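Local atomic coordinates of MutS2 protein (PDB entry 2ZQE), a protein that probably acts as a DNA endonuclease through its Smr domain, in keeping with a role of MutS2 in suppressing homologous recombination. Residues V7-L12 and L36-G41. Sequence-based numbering, arbitrary orientation.
Sequences VDLRGL and LRLLHG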
loop_
_atom_site.group_PDB
_atom_site.type_symbol
_atom_site.label_atom_id
_atom_site.label_comp_id
_atom_site.label_asym_id
_atom_site.label_seq_id
_atom_site.Cartn_x
_atom_site.Cartn_y
_atom_site.Cartn_z
ATOM N N VAL A 7 -5.196 -1.314 5.105
ATOM C CA VAL A 7 -4.261 -1.825 6.105
ATOM C C VAL A 7 -3.451 -0.667 6.706
ATOM O O VAL A 7 -2.896 0.159 5.989
ATOM C CB VAL A 7 -3.319 -2.896 5.527
ATOM C CG1 VAL A 7 -2.369 -3.408 6.602
ATOM C CG2 VAL A 7 -4.149 -4.055 4.930
ATOM N N ASP A 8 -3.415 -0.625 8.034
ATOM C CA ASP A 8 -2.744 0.444 8.755
ATOM C C ASP A 8 -1.317 0.030 9.085
ATOM O O ASP A 8 -1.079 -0.796 9.979
ATOM C CB ASP A 8 -3.537 0.789 10.026
ATOM C CG ASP A 8 -3.058 2.055 10.693
ATOM O OD1 ASP A 8 -1.950 2.529 10.368
ATOM O OD2 ASP A 8 -3.800 2.595 11.546
ATOM N N LEU A 9 -0.375 0.619 8.355
ATOM C CA LEU A 9 1.052 0.337 8.509
ATOM C C LEU A 9 1.794 1.362 9.377
ATOM O O LEU A 9 3.003 1.273 9.550
ATOM C CB LEU A 9 1.696 0.316 7.116
ATOM C CG LEU A 9 0.963 -0.604 6.144
ATOM C CD1 LEU A 9 1.326 -0.237 4.714
ATOM C CD2 LEU A 9 1.298 -2.061 6.420
ATOM N N ARG A 10 1.084 2.365 9.883
ATOM C CA ARG A 10 1.744 3.418 10.645
ATOM C C ARG A 10 2.322 2.816 11.905
ATOM O O ARG A 10 1.679 1.968 12.527
ATOM C CB ARG A 10 0.760 4.530 10.996
ATOM C CG ARG A 10 0.182 5.187 9.763
ATOM C CD ARG A 10 -0.917 6.161 10.139
ATOM N NE ARG A 10 -2.071 5.485 10.731
ATOM C CZ ARG A 10 -3.116 6.125 11.249
ATOM N NH1 ARG A 10 -3.151 7.451 11.228
ATOM N NH2 ARG A 10 -4.123 5.443 11.779
ATOM N N GLY A 11 3.530 3.245 12.253
ATOM C CA GLY A 11 4.218 2.743 13.442
ATOM C C GLY A 11 5.133 1.564 13.174
ATOM O O GLY A 11 5.861 1.126 14.066
ATOM N N LEU A 12 5.095 1.026 11.956
ATOM C CA LEU A 12 6.002 -0.067 11.590
ATOM C C LEU A 12 7.326 0.472 11.020
ATOM O O LEU A 12 7.355 1.517 10.396
ATOM C CB LEU A 12 5.332 -0.980 10.548
ATOM C CG LEU A 12 4.039 -1.698 10.983
ATOM C CD1 LEU A 12 3.475 -2.494 9.835
ATOM C CD2 LEU A 12 4.298 -2.590 12.202
ATOM N N LEU A 36 -6.754 -1.903 -2.931
ATOM C CA LEU A 36 -6.258 -2.003 -1.565
ATOM C C LEU A 36 -5.643 -0.673 -1.160
ATOM O O LEU A 36 -4.825 -0.111 -1.890
ATOM C CB LEU A 36 -5.200 -3.107 -1.480
ATOM C CG LEU A 36 -4.423 -3.257 -0.175
ATOM C CD1 LEU A 36 -5.320 -3.635 0.993
ATOM C CD2 LEU A 36 -3.319 -4.275 -0.383
ATOM N N ARG A 37 -6.035 -0.175 0.006
ATOM C CA ARG A 37 -5.448 1.065 0.535
ATOM C C ARG A 37 -4.375 0.757 1.565
ATOM O O ARG A 37 -4.592 -0.022 2.479
ATOM C CB ARG A 37 -6.519 1.955 1.162
ATOM C CG ARG A 37 -7.417 2.641 0.142
ATOM C CD ARG A 37 -8.672 3.212 0.816
ATOM N NE ARG A 37 -8.370 4.160 1.899
ATOM C CZ ARG A 37 -8.114 5.462 1.749
ATOM N NH1 ARG A 37 -8.094 6.027 0.548
ATOM N NH2 ARG A 37 -7.851 6.197 2.819
ATOM N N LEU A 38 -3.204 1.366 1.387
ATOM C CA LEU A 38 -2.105 1.220 2.327
ATOM C C LEU A 38 -1.931 2.518 3.103
ATOM O O LEU A 38 -1.426 3.508 2.588
ATOM C CB LEU A 38 -0.814 0.847 1.572
ATOM C CG LEU A 38 -0.951 -0.382 0.674
ATOM C CD1 LEU A 38 0.339 -0.558 -0.144
ATOM C CD2 LEU A 38 -1.251 -1.641 1.476
ATOM N N LEU A 39 -2.394 2.513 4.348
ATOM C CA LEU A 39 -2.268 3.680 5.212
ATOM C C LEU A 39 -0.920 3.632 5.921
ATOM O O LEU A 39 -0.752 2.905 6.911
ATOM C CB LEU A 39 -3.429 3.678 6.219
ATOM C CG LEU A 39 -3.425 4.709 7.350
ATOM C CD1 LEU A 39 -3.296 6.110 6.778
ATOM C CD2 LEU A 39 -4.691 4.553 8.211
ATOM N N HIS A 40 0.046 4.395 5.406
ATOM C CA HIS A 40 1.401 4.402 5.991
ATOM C C HIS A 40 1.758 5.706 6.673
ATOM O O HIS A 40 2.783 5.802 7.356
ATOM C CB HIS A 40 2.465 4.109 4.930
ATOM C CG HIS A 40 2.209 4.771 3.612
ATOM N ND1 HIS A 40 2.278 6.136 3.434
ATOM C CD2 HIS A 40 1.905 4.248 2.405
ATOM C CE1 HIS A 40 2.029 6.425 2.170
ATOM N NE2 HIS A 40 1.784 5.299 1.525
ATOM N N GLY A 41 0.928 6.715 6.443
ATOM C CA GLY A 41 1.149 8.020 7.011
ATOM C C GLY A 41 2.229 8.798 6.296
ATOM O O GLY A 41 2.836 8.320 5.326
#
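With CG anti to the backbone N (chi1 173°), Leu39 lies alongside Asp8, whose CG is likewise anti to N, and the bend of Arg10 at chi3 (-65°) turns its guanidinium across the leucine. CD2 of Leu39 sits over one guanidinium face, off-centre toward the rim, 3.7 Å from Arg10 NH2. At the edge of that plane Asp8 is gripped side-on: Arg10 NE donates to Asp8 OD1 and NH2 to OD2 (2.9 Å), two bonds of one salt bridge. Asp8 OD1 also accepts a hydrogen bond from the backbone N-H of Arg10, on the carboxylate face opposite to NE, closing an Asx turn. An alanine in place of Leu39 would probably lose the CD2 cover and leave the Asp8-Arg10 pair freer to shift. The backbones pair in parallel through hydrogen bonds from Val7 N to Arg37 O, Leu39 N to Val7 O and Leu9 N to Leu39 O (2.7 Å). On the sheet face carrying Val7 and Leu38, Leu38 CB meets CD1 of Leu9, just past the strand end, at 4.0 Å; both side chains pack on Ile51 of helix 46-57. Helix 14-30, touched by Val7 and Leu9, links strands 6-8 and 35-39 in a beta-alpha-beta crossover at the edge of the Smr domain's mixed sheet.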